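Local coordinates for cyclopropane mycolic acid synthase 1 (PDB 1KPG), which converts a double bond at the distal position of an alpha mycolic acid into a cyclopropane ring, using a methylene group from S-adenosyl-L-methionine, at residues 34-39 with 233-238; 168-173 with 277-282; 67-72 with 89-94. All blocks are in the same frame, centred on the assembly; numbering follows the deposited sequence.

Interaction 1: 34-39 with 233-238; sequences SCAYFE and AKTLDL. With SAH (S-adenosyl-L-homocysteine), chain F; CO3 (carbonate ion), chain E.
Phe38 reaches out of the loop 34-39 onto helix residues 233-238, where Lys234, Thr235 and Leu238 receive its ring. From CB the chain swings so that CG stands beside the backbone N and opposite the carbonyl carbon (chi1 -65°), which sends the ring to the helix. On the way out, Phe38 CD1 comes to 4.1 Å from Lys234 CG. The next atom, CE1, touches the same methylene, and the hydroxyl Thr235 OG1 lies in the ring plane 3.7 Å from it. At the tip, Phe38 CZ is 3.5 Å from Leu238 CD1, which meets the ring at its edge. Lys234 CG sits over one face, 3.8 Å from the ring centroid, in a CH-pi contact; the lysine chain bends at chi2 and carries its ammonium end away.

The polar link is a single bond: Ala36 N donates to Thr235 OG1 at 3.1 Å, with 158° at the hydrogen. That hydroxyl is also bonded to His231 O, one helical turn back. Earlier in the loop, Ser34 OG donates to O of S-adenosyl-L-homocysteine at 2.7 Å and also bonds Lys52, while Cys35 N donates to O2 of a carbonate held by Tyr232 and His167 too. Apolar grip and one shared hydroxyl thus tie to the helix the same short run of chain whose Ser34 holds the product's carboxylate, making helix packing and ligand site physically continuous.

Interaction 2: 168-173 with 277-282; sequences TITGLH and YIDVNQ. With 16A (cetyl-trimethyl-ammonium), chain G.
Thr168 with Asn281 and Thr170 with Asp279 are the two hydrogen-bonded pairs of this antiparallel ladder. In the first, both N-to-O bonds, Thr168 N to Asn281 O and Asn281 N to Thr168 O, measure 2.9 Å. In the second, Asp279 N lies 2.7 Å from Thr170 O, while Thr170 N donates to Asp279 O. Past the last bridge, Leu172 N still bonds Tyr277 O at 3.2 Å. Ile169 with Val280, and Gly171 with Ile278 on the Leu172 side, are the non-hydrogen-bonded pairs.

Side-chain polar contacts gather on the face of Thr170, Asp279 and Asn281. Asn281 ND2 makes a weak bond to Thr170 OG1 and a sounder one to Asp279 OD2, which it meets from above the carboxylate plane; OD1 of that carboxylate is bonded to Ser227.

Apolar contacts occupy the other face. Ile169 CD1 is 3.6 Å from C3 of the bound cetyl-trimethyl-ammonium, and Ile278 CD1 is 3.8 Å from its C5, consistent with a greasy pocket for the lipid chain. Strand 278-286, inserted antiparallel between 163-171 and 221-227, gives the strand order 3-2-1-4-5-7-6 of the class I methyltransferase fold.

Interaction 3: 67-72 with 89-94; sequences TLLDVG and NVVGLT. With SAH (S-adenosyl-L-homocysteine), chain F.
Leu68, Asp70 and Gly72 face Asn89, Val91 and Leu93 through flat peptide groups, and these meet along the shared border of two parallel strands, N-H against C=O. Above and below the peptides lie two different side-chain layers. One face carries Leu68, Asp70 and Val90, packed against helix 77-86 by way of Ala82, Thr78, Met79 and Val83. The other carries Thr67, Leu69, Val71, Val91 and Leu93, with Phe126 resting on Val91 and Leu93. The adenine of S-adenosyl-L-homocysteine approaches the strand ends, where its N3 is 3.6 Å from Leu93 O.

Five backbone bonds zip the border. Leu68 N donates to Asn89 O, Val91 N to Leu68 O, Asp70 N to Val91 O and Leu93 N to Asp70 O. The last bond, Gly72 N to Leu93 O, is as short as its neighbours at 2.8 Å but bent, with 132° at the hydrogen, consistent with Gly72 lying past the end of strand 67-71.

Among the side chains, Leu69 does the bridging. With CG anti to its backbone N (chi1 175°), it lays CD1 3.9 Å from Leu93 CD2 and 4.1 Å from Val91 CB. On the helix side, Leu68 CB meets Val90 CG1 at 4.1 Å.

Toward the C-terminal ends the chemistry turns polar. Gly72 O takes the amino N of S-adenosyl-L-homocysteine at 2.6 Å, and Thr94 OG1, bonded also to Ser96 N and Gln99, accepts from ribose O2' at 3.0 Å. This beta-alpha-beta crossover, with its glycine-rich turn, therefore pairs a mainly apolar body, joined by regular backbone bonds, with C-terminal strand ends that hold both the amino and the ribose parts of the cofactor product.

Interactions 2 and 3 are buried ladders in the same seven-stranded sheet, on opposite sides of the chain's centre: interaction 3 in the parallel half, interaction 2 where the sheet turns antiparallel. Interaction 1 is partly buried, joining a loop to helix 229-245, and relies on ring packing with one backbone-to-hydroxyl bond instead of a ladder. It touches interaction 2 through Cys35 SG and Val280 CG1, 4.1 Å apart. Interactions 1 and 3 do not meet, their nearest atoms being about 8 Å apart, yet both bind S-adenosyl-L-homocysteine, at its carboxylate and at its amino group and ribose. Interaction 2 instead presents isoleucines to the detergent chain.

Interaction 1: 34-39 with 233-238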
loop_
_atom_site.group_PDB
_atom_site.type_symbol
_atom_site.label_atom_id
_atom_site.label_comp_id
_atom_site.label_asym_id
_atom_site.label_seq_id
_atom_site.Cartn_x
_atom_site.Cartn_y
_atom_site.Cartn_z
ATOM N N SER A 34 -2.721 1.828 4.756
ATOM C CA SER A 34 -1.933 2.741 3.948
ATOM C C SER A 34 -2.282 4.177 4.333
ATOM O O SER A 34 -3.176 4.414 5.154
ATOM C CB SER A 34 -2.206 2.490 2.459
ATOM O OG SER A 34 -3.597 2.381 2.203
ATOM N N CYS A 35 -1.586 5.134 3.739
ATOM C CA CYS A 35 -1.807 6.538 4.061
ATOM C C CYS A 35 -3.208 7.040 3.734
ATOM O O CYS A 35 -3.682 6.896 2.611
ATOM C CB CYS A 35 -0.792 7.412 3.335
ATOM S SG CYS A 35 -0.860 9.101 3.891
ATOM N N ALA A 36 -3.868 7.633 4.722
ATOM C CA ALA A 36 -5.210 8.161 4.511
ATOM C C ALA A 36 -5.082 9.562 3.939
ATOM O O ALA A 36 -3.988 10.136 3.920
ATOM C CB ALA A 36 -5.983 8.197 5.830
ATOM N N TYR A 37 -6.200 10.110 3.481
ATOM C CA TYR A 37 -6.225 11.441 2.897
ATOM C C TYR A 37 -7.209 12.327 3.652
ATOM O O TYR A 37 -8.423 12.215 3.477
ATOM C CB TYR A 37 -6.625 11.348 1.419
ATOM C CG TYR A 37 -6.712 12.670 0.683
ATOM C CD1 TYR A 37 -5.725 13.647 0.829
ATOM C CD2 TYR A 37 -7.767 12.926 -0.192
ATOM C CE1 TYR A 37 -5.791 14.847 0.119
ATOM C CE2 TYR A 37 -7.842 14.120 -0.906
ATOM C CZ TYR A 37 -6.853 15.075 -0.747
ATOM O OH TYR A 37 -6.934 16.253 -1.452
ATOM N N PHE A 38 -6.677 13.200 4.499
ATOM C CA PHE A 38 -7.521 14.105 5.256
ATOM C C PHE A 38 -7.877 15.288 4.372
ATOM O O PHE A 38 -7.362 16.396 4.534
ATOM C CB PHE A 38 -6.809 14.536 6.541
ATOM C CG PHE A 38 -6.575 13.393 7.493
ATOM C CD1 PHE A 38 -5.534 12.497 7.281
ATOM C CD2 PHE A 38 -7.452 13.159 8.547
ATOM C CE1 PHE A 38 -5.369 11.377 8.101
ATOM C CE2 PHE A 38 -7.298 12.044 9.372
ATOM C CZ PHE A 38 -6.255 11.150 9.145
ATOM N N GLU A 39 -8.749 15.010 3.408
ATOM C CA GLU A 39 -9.233 15.996 2.458
ATOM C C GLU A 39 -9.707 17.216 3.236
ATOM O O GLU A 39 -9.386 18.348 2.884
ATOM C CB GLU A 39 -10.371 15.385 1.636
ATOM C CG GLU A 39 -10.846 16.233 0.471
ATOM C CD GLU A 39 -11.467 15.394 -0.633
ATOM O OE1 GLU A 39 -12.158 14.402 -0.314
ATOM O OE2 GLU A 39 -11.271 15.729 -1.821
ATOM N N ALA A 233 1.783 11.193 8.626
ATOM C CA ALA A 233 2.169 11.442 10.005
ATOM C C ALA A 233 0.900 11.324 10.845
ATOM O O ALA A 233 0.876 10.654 11.877
ATOM C CB ALA A 233 2.771 12.841 10.139
ATOM N N LYS A 234 -0.157 11.976 10.383
ATOM C CA LYS A 234 -1.443 11.944 11.073
ATOM C C LYS A 234 -1.991 10.521 11.134
ATOM O O LYS A 234 -2.402 10.054 12.198
ATOM C CB LYS A 234 -2.443 12.850 10.351
ATOM C CG LYS A 234 -3.821 12.901 10.992
ATOM C CD LYS A 234 -3.755 13.472 12.406
ATOM C CE LYS A 234 -5.145 13.735 12.953
ATOM N NZ LYS A 234 -5.109 14.175 14.378
ATOM N N THR A 235 -1.987 9.836 9.989
ATOM C CA THR A 235 -2.480 8.461 9.900
ATOM C C THR A 235 -1.760 7.587 10.912
ATOM O O THR A 235 -2.386 6.858 11.674
ATOM C CB THR A 235 -2.246 7.848 8.499
ATOM O OG1 THR A 235 -2.922 8.624 7.507
ATOM C CG2 THR A 235 -2.779 6.420 8.449
ATOM N N LEU A 236 -0.434 7.669 10.919
ATOM C CA LEU A 236 0.370 6.884 11.845
ATOM C C LEU A 236 0.110 7.253 13.310
ATOM O O LEU A 236 0.113 6.388 14.179
ATOM C CB LEU A 236 1.850 7.042 11.496
ATOM C CG LEU A 236 2.258 6.253 10.245
ATOM C CD1 LEU A 236 3.480 6.875 9.593
ATOM C CD2 LEU A 236 2.501 4.805 10.632
ATOM N N ASP A 237 -0.123 8.528 13.593
ATOM C CA ASP A 237 -0.389 8.918 14.975
ATOM C C ASP A 237 -1.719 8.332 15.431
ATOM O O ASP A 237 -1.874 7.968 16.595
ATOM C CB ASP A 237 -0.428 10.447 15.139
ATOM C CG ASP A 237 0.958 11.082 15.105
ATOM O OD1 ASP A 237 1.961 10.362 15.312
ATOM O OD2 ASP A 237 1.038 12.309 14.891
ATOM N N LEU A 238 -2.684 8.250 14.519
ATOM C CA LEU A 238 -3.983 7.697 14.877
ATOM C C LEU A 238 -3.863 6.194 15.086
ATOM O O LEU A 238 -4.519 5.635 15.966
ATOM C CB LEU A 238 -5.022 8.006 13.790
ATOM C CG LEU A 238 -5.270 9.503 13.569
ATOM C CD1 LEU A 238 -6.118 9.723 12.336
ATOM C CD2 LEU A 238 -5.934 10.100 14.803
HETATM N N SAH F . -3.472 -1.963 -0.800
HETATM C CA SAH F . -3.923 -2.321 0.547
HETATM C CB SAH F . -2.889 -3.175 1.302
HETATM C CG SAH F . -1.478 -2.576 1.514
HETATM S SD SAH F . -0.375 -3.664 2.456
HETATM C C SAH F . -4.233 -1.070 1.377
HETATM O O SAH F . -3.807 0.028 0.962
HETATM O OXT SAH F . -4.887 -1.202 2.437
HETATM C "C5'" SAH F . 0.754 -4.321 1.185
HETATM C "C4'" SAH F . 0.006 -5.292 0.282
HETATM O "O4'" SAH F . 0.685 -5.615 -0.961
HETATM C "C3'" SAH F . -0.316 -6.629 0.948
HETATM O "O3'" SAH F . -1.688 -6.957 0.663
HETATM C "C2'" SAH F . 0.657 -7.587 0.292
HETATM O "O2'" SAH F . 0.191 -8.931 0.376
HETATM C "C1'" SAH F . 0.698 -7.048 -1.095
HETATM N N9 SAH F . 1.836 -7.484 -1.925
HETATM C C8 SAH F . 3.307 -7.367 -1.693
HETATM N N7 SAH F . 4.040 -7.853 -2.643
HETATM C C5 SAH F . 3.088 -8.327 -3.575
HETATM C C6 SAH F . 3.223 -8.972 -4.848
HETATM N N6 SAH F . 4.419 -9.247 -5.400
HETATM N N1 SAH F . 2.075 -9.315 -5.524
HETATM C C2 SAH F . 0.866 -9.045 -4.986
HETATM N N3 SAH F . 0.603 -8.448 -3.811
HETATM C C4 SAH F . 1.762 -8.110 -3.146
HETATM C C CO3 E . 1.359 3.751 1.748
HETATM O O1 CO3 E . 1.746 2.892 2.908
HETATM O O2 CO3 E . 0.402 4.686 1.903
HETATM O O3 CO3 E . 1.985 3.596 0.545
#

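Interaction 2: 168-173 with 277-282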
loop_
_atom_site.group_PDB
_atom_site.type_symbol
_atom_site.label_atom_id
_atom_site.label_comp_id
_atom_site.label_asym_id
_atom_site.label_seq_id
_atom_site.Cartn_x
_atom_site.Cartn_y
_atom_site.Cartn_z
ATOM N N THR A 168 2.694 4.807 -3.566
ATOM C CA THR A 168 3.763 4.178 -2.814
ATOM C C THR A 168 4.571 5.162 -1.990
ATOM O O THR A 168 4.676 6.346 -2.323
ATOM C CB THR A 168 4.735 3.437 -3.755
ATOM O OG1 THR A 168 5.841 2.928 -3.000
ATOM C CG2 THR A 168 5.261 4.393 -4.841
ATOM N N ILE A 169 5.139 4.651 -0.906
ATOM C CA ILE A 169 5.988 5.429 -0.023
ATOM C C ILE A 169 7.284 5.627 -0.806
ATOM O O ILE A 169 7.644 4.791 -1.634
ATOM C CB ILE A 169 6.272 4.636 1.280
ATOM C CG1 ILE A 169 5.016 4.639 2.155
ATOM C CG2 ILE A 169 7.474 5.222 2.026
ATOM C CD1 ILE A 169 5.010 3.569 3.227
ATOM N N THR A 170 7.961 6.742 -0.569
ATOM C CA THR A 170 9.215 7.022 -1.248
ATOM C C THR A 170 10.102 7.678 -0.206
ATOM O O THR A 170 9.604 8.203 0.786
ATOM C CB THR A 170 9.008 7.975 -2.456
ATOM O OG1 THR A 170 8.487 9.230 -2.006
ATOM C CG2 THR A 170 8.030 7.370 -3.447
ATOM N N GLY A 171 11.412 7.641 -0.401
ATOM C CA GLY A 171 12.269 8.257 0.591
ATOM C C GLY A 171 13.604 8.757 0.089
ATOM O O GLY A 171 14.035 8.424 -1.011
ATOM N N LEU A 172 14.251 9.571 0.918
ATOM C CA LEU A 172 15.560 10.135 0.613
ATOM C C LEU A 172 16.627 9.169 1.135
ATOM O O LEU A 172 16.403 8.456 2.116
ATOM C CB LEU A 172 15.720 11.494 1.306
ATOM C CG LEU A 172 14.626 12.538 1.062
ATOM C CD1 LEU A 172 14.850 13.743 1.964
ATOM C CD2 LEU A 172 14.628 12.947 -0.405
ATOM N N HIS A 173 17.778 9.145 0.475
ATOM C CA HIS A 173 18.876 8.276 0.879
ATOM C C HIS A 173 19.616 8.945 2.035
ATOM O O HIS A 173 19.987 10.117 1.950
ATOM C CB HIS A 173 19.830 8.056 -0.297
ATOM C CG HIS A 173 19.143 7.636 -1.559
ATOM N ND1 HIS A 173 18.458 6.445 -1.672
ATOM C CD2 HIS A 173 19.019 8.255 -2.757
ATOM C CE1 HIS A 173 17.941 6.350 -2.885
ATOM N NE2 HIS A 173 18.267 7.436 -3.564
ATOM N N TYR A 277 11.671 12.984 5.922
ATOM C CA TYR A 277 12.743 12.174 5.346
ATOM C C TYR A 277 12.156 11.056 4.493
ATOM O O TYR A 277 12.844 10.473 3.659
ATOM C CB TYR A 277 13.649 11.614 6.452
ATOM C CG TYR A 277 14.471 12.690 7.144
ATOM C CD1 TYR A 277 15.286 12.387 8.236
ATOM C CD2 TYR A 277 14.413 14.019 6.720
ATOM C CE1 TYR A 277 16.015 13.382 8.890
ATOM C CE2 TYR A 277 15.136 15.020 7.365
ATOM C CZ TYR A 277 15.933 14.697 8.448
ATOM O OH TYR A 277 16.641 15.695 9.084
ATOM N N ILE A 278 10.880 10.758 4.722
ATOM C CA ILE A 278 10.166 9.758 3.939
ATOM C C ILE A 278 8.895 10.430 3.477
ATOM O O ILE A 278 8.355 11.299 4.156
ATOM C CB ILE A 278 9.821 8.489 4.737
ATOM C CG1 ILE A 278 9.136 8.859 6.051
ATOM C CG2 ILE A 278 11.082 7.665 4.946
ATOM C CD1 ILE A 278 8.856 7.664 6.932
ATOM N N ASP A 279 8.415 10.011 2.322
ATOM C CA ASP A 279 7.254 10.621 1.713
ATOM C C ASP A 279 6.348 9.507 1.195
ATOM O O ASP A 279 6.633 8.319 1.376
ATOM C CB ASP A 279 7.773 11.513 0.571
ATOM C CG ASP A 279 6.735 12.475 0.020
ATOM O OD1 ASP A 279 5.621 12.569 0.561
ATOM O OD2 ASP A 279 7.059 13.155 -0.977
ATOM N N VAL A 280 5.241 9.899 0.584
ATOM C CA VAL A 280 4.307 8.950 0.006
ATOM C C VAL A 280 3.653 9.694 -1.148
ATOM O O VAL A 280 3.140 10.795 -0.980
ATOM C CB VAL A 280 3.264 8.471 1.039
ATOM C CG1 VAL A 280 2.517 9.650 1.638
ATOM C CG2 VAL A 280 2.310 7.473 0.384
ATOM N N ASN A 281 3.696 9.094 -2.330
ATOM C CA ASN A 281 3.147 9.739 -3.517
ATOM C C ASN A 281 2.262 8.848 -4.362
ATOM O O ASN A 281 2.409 7.631 -4.361
ATOM C CB ASN A 281 4.296 10.238 -4.394
ATOM C CG ASN A 281 5.078 11.356 -3.751
ATOM O OD1 ASN A 281 4.733 12.524 -3.897
ATOM N ND2 ASN A 281 6.129 11.004 -3.022
ATOM N N GLN A 282 1.330 9.471 -5.073
ATOM C CA GLN A 282 0.464 8.745 -5.985
ATOM C C GLN A 282 0.938 9.178 -7.371
ATOM O O GLN A 282 0.949 10.368 -7.684
ATOM C CB GLN A 282 -1.009 9.125 -5.798
ATOM C CG GLN A 282 -1.594 8.825 -4.421
ATOM C CD GLN A 282 -3.111 8.639 -4.455
ATOM O OE1 GLN A 282 -3.810 9.250 -5.267
ATOM N NE2 GLN A 282 -3.622 7.796 -3.567
HETATM C C1 16A G . 4.095 3.184 7.202
HETATM C C2 16A G . 5.370 2.499 6.705
HETATM C C3 16A G . 6.523 3.502 6.546
HETATM C C4 16A G . 7.846 2.911 6.039
HETATM C C5 16A G . 8.936 3.994 5.937
HETATM C C6 16A G . 10.315 3.524 5.429
HETATM C C7 16A G . 11.027 2.300 6.070
HETATM C C8 16A G . 11.361 1.024 5.258
HETATM C C9 16A G . 11.327 1.036 3.710
HETATM C C10 16A G . 10.005 0.574 3.105
HETATM C C11 16A G . 9.773 -0.940 2.864
HETATM C C12 16A G . 8.448 -1.618 3.295
HETATM C C13 16A G . 7.150 -0.786 3.168
HETATM C C14 16A G . 5.888 -1.532 3.608
HETATM C C15 16A G . 4.727 -0.520 3.653
HETATM C C16 16A G . 3.447 -1.209 4.180
HETATM N N1 16A G . 2.151 -0.554 4.332
HETATM C C17 16A G . 1.268 -1.624 4.926
HETATM C C18 16A G . 2.137 0.623 5.293
HETATM C C19 16A G . 1.549 -0.205 2.987
#

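Interaction 3: 67-72 with 89-94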
loop_
_atom_site.group_PDB
_atom_site.type_symbol
_atom_site.label_atom_id
_atom_site.label_comp_id
_atom_site.label_asym_id
_atom_site.label_seq_id
_atom_site.Cartn_x
_atom_site.Cartn_y
_atom_site.Cartn_z
ATOM N N THR A 67 -12.731 -3.791 -15.856
ATOM C CA THR A 67 -12.139 -4.740 -14.921
ATOM C C THR A 67 -10.949 -4.050 -14.292
ATOM O O THR A 67 -9.984 -3.693 -14.976
ATOM C CB THR A 67 -11.662 -6.031 -15.615
ATOM O OG1 THR A 67 -12.798 -6.775 -16.067
ATOM C CG2 THR A 67 -10.855 -6.895 -14.645
ATOM N N LEU A 68 -11.028 -3.844 -12.984
ATOM C CA LEU A 68 -9.955 -3.185 -12.260
ATOM C C LEU A 68 -9.068 -4.201 -11.550
ATOM O O LEU A 68 -9.565 -5.117 -10.897
ATOM C CB LEU A 68 -10.532 -2.216 -11.227
ATOM C CG LEU A 68 -9.491 -1.682 -10.234
ATOM C CD1 LEU A 68 -8.559 -0.689 -10.928
ATOM C CD2 LEU A 68 -10.207 -1.029 -9.069
ATOM N N LEU A 69 -7.757 -4.032 -11.680
ATOM C CA LEU A 69 -6.804 -4.918 -11.030
ATOM C C LEU A 69 -6.183 -4.215 -9.829
ATOM O O LEU A 69 -5.563 -3.162 -9.979
ATOM C CB LEU A 69 -5.690 -5.306 -12.000
ATOM C CG LEU A 69 -4.546 -6.136 -11.415
ATOM C CD1 LEU A 69 -5.061 -7.505 -11.021
ATOM C CD2 LEU A 69 -3.433 -6.267 -12.453
ATOM N N ASP A 70 -6.350 -4.796 -8.643
ATOM C CA ASP A 70 -5.775 -4.226 -7.429
ATOM C C ASP A 70 -4.574 -5.075 -7.031
ATOM O O ASP A 70 -4.730 -6.197 -6.541
ATOM C CB ASP A 70 -6.792 -4.222 -6.275
ATOM C CG ASP A 70 -6.295 -3.433 -5.066
ATOM O OD1 ASP A 70 -5.070 -3.230 -4.945
ATOM O OD2 ASP A 70 -7.125 -3.017 -4.230
ATOM N N VAL A 71 -3.380 -4.547 -7.264
ATOM C CA VAL A 71 -2.148 -5.262 -6.928
ATOM C C VAL A 71 -1.781 -4.972 -5.479
ATOM O O VAL A 71 -1.341 -3.870 -5.155
ATOM C CB VAL A 71 -0.988 -4.831 -7.855
ATOM C CG1 VAL A 71 0.304 -5.530 -7.447
ATOM C CG2 VAL A 71 -1.332 -5.168 -9.291
ATOM N N GLY A 72 -1.964 -5.976 -4.620
ATOM C CA GLY A 72 -1.685 -5.823 -3.200
ATOM C C GLY A 72 -2.957 -5.308 -2.550
ATOM O O GLY A 72 -2.949 -4.285 -1.872
ATOM N N ASN A 89 -15.792 -4.393 -12.457
ATOM C CA ASN A 89 -15.480 -5.752 -12.029
ATOM C C ASN A 89 -14.093 -5.625 -11.408
ATOM O O ASN A 89 -13.377 -4.679 -11.718
ATOM C CB ASN A 89 -15.429 -6.697 -13.232
ATOM C CG ASN A 89 -16.704 -6.661 -14.050
ATOM O OD1 ASN A 89 -16.684 -6.338 -15.237
ATOM N ND2 ASN A 89 -17.824 -6.987 -13.415
ATOM N N VAL A 90 -13.702 -6.556 -10.543
ATOM C CA VAL A 90 -12.387 -6.448 -9.917
ATOM C C VAL A 90 -11.638 -7.754 -9.681
ATOM O O VAL A 90 -12.233 -8.824 -9.503
ATOM C CB VAL A 90 -12.471 -5.738 -8.544
ATOM C CG1 VAL A 90 -13.015 -4.323 -8.701
ATOM C CG2 VAL A 90 -13.344 -6.546 -7.606
ATOM N N VAL A 91 -10.314 -7.635 -9.672
ATOM C CA VAL A 91 -9.421 -8.748 -9.411
ATOM C C VAL A 91 -8.378 -8.221 -8.433
ATOM O O VAL A 91 -7.711 -7.223 -8.699
ATOM C CB VAL A 91 -8.712 -9.238 -10.683
ATOM C CG1 VAL A 91 -7.813 -10.410 -10.346
ATOM C CG2 VAL A 91 -9.746 -9.643 -11.725
ATOM N N GLY A 92 -8.262 -8.875 -7.285
ATOM C CA GLY A 92 -7.295 -8.437 -6.300
ATOM C C GLY A 92 -6.242 -9.491 -6.069
ATOM O O GLY A 92 -6.553 -10.677 -5.985
ATOM N N LEU A 93 -4.993 -9.049 -5.977
ATOM C CA LEU A 93 -3.856 -9.929 -5.745
ATOM C C LEU A 93 -3.205 -9.634 -4.393
ATOM O O LEU A 93 -2.995 -8.477 -4.038
ATOM C CB LEU A 93 -2.818 -9.733 -6.852
ATOM C CG LEU A 93 -2.986 -10.416 -8.216
ATOM C CD1 LEU A 93 -4.444 -10.584 -8.583
ATOM C CD2 LEU A 93 -2.229 -9.599 -9.264
ATOM N N THR A 94 -2.881 -10.685 -3.647
ATOM C CA THR A 94 -2.223 -10.535 -2.348
ATOM C C THR A 94 -1.404 -11.774 -2.039
ATOM O O THR A 94 -1.751 -12.870 -2.476
ATOM C CB THR A 94 -3.234 -10.334 -1.198
ATOM O OG1 THR A 94 -2.523 -10.141 0.031
ATOM C CG2 THR A 94 -4.144 -11.551 -1.064
HETATM N N SAH F . -3.472 -1.963 -0.800
HETATM C CA SAH F . -3.923 -2.321 0.547
HETATM C CB SAH F . -2.889 -3.175 1.302
HETATM C CG SAH F . -1.478 -2.576 1.514
HETATM S SD SAH F . -0.375 -3.664 2.456
HETATM C C SAH F . -4.233 -1.070 1.377
HETATM O O SAH F . -3.807 0.028 0.962
HETATM O OXT SAH F . -4.887 -1.202 2.437
HETATM C "C5'" SAH F . 0.754 -4.321 1.185
HETATM C "C4'" SAH F . 0.006 -5.292 0.282
HETATM O "O4'" SAH F . 0.685 -5.615 -0.961
HETATM C "C3'" SAH F . -0.316 -6.629 0.948
HETATM O "O3'" SAH F . -1.688 -6.957 0.663
HETATM C "C2'" SAH F . 0.657 -7.587 0.292
HETATM O "O2'" SAH F . 0.191 -8.931 0.376
HETATM C "C1'" SAH F . 0.698 -7.048 -1.095
HETATM N N9 SAH F . 1.836 -7.484 -1.925
HETATM C C8 SAH F . 3.307 -7.367 -1.693
HETATM N N7 SAH F . 4.040 -7.853 -2.643
HETATM C C5 SAH F . 3.088 -8.327 -3.575
HETATM C C6 SAH F . 3.223 -8.972 -4.848
HETATM N N6 SAH F . 4.419 -9.247 -5.400
HETATM N N1 SAH F . 2.075 -9.315 -5.524
HETATM C C2 SAH F . 0.866 -9.045 -4.986
HETATM N N3 SAH F . 0.603 -8.448 -3.811
HETATM C C4 SAH F . 1.762 -8.110 -3.146
#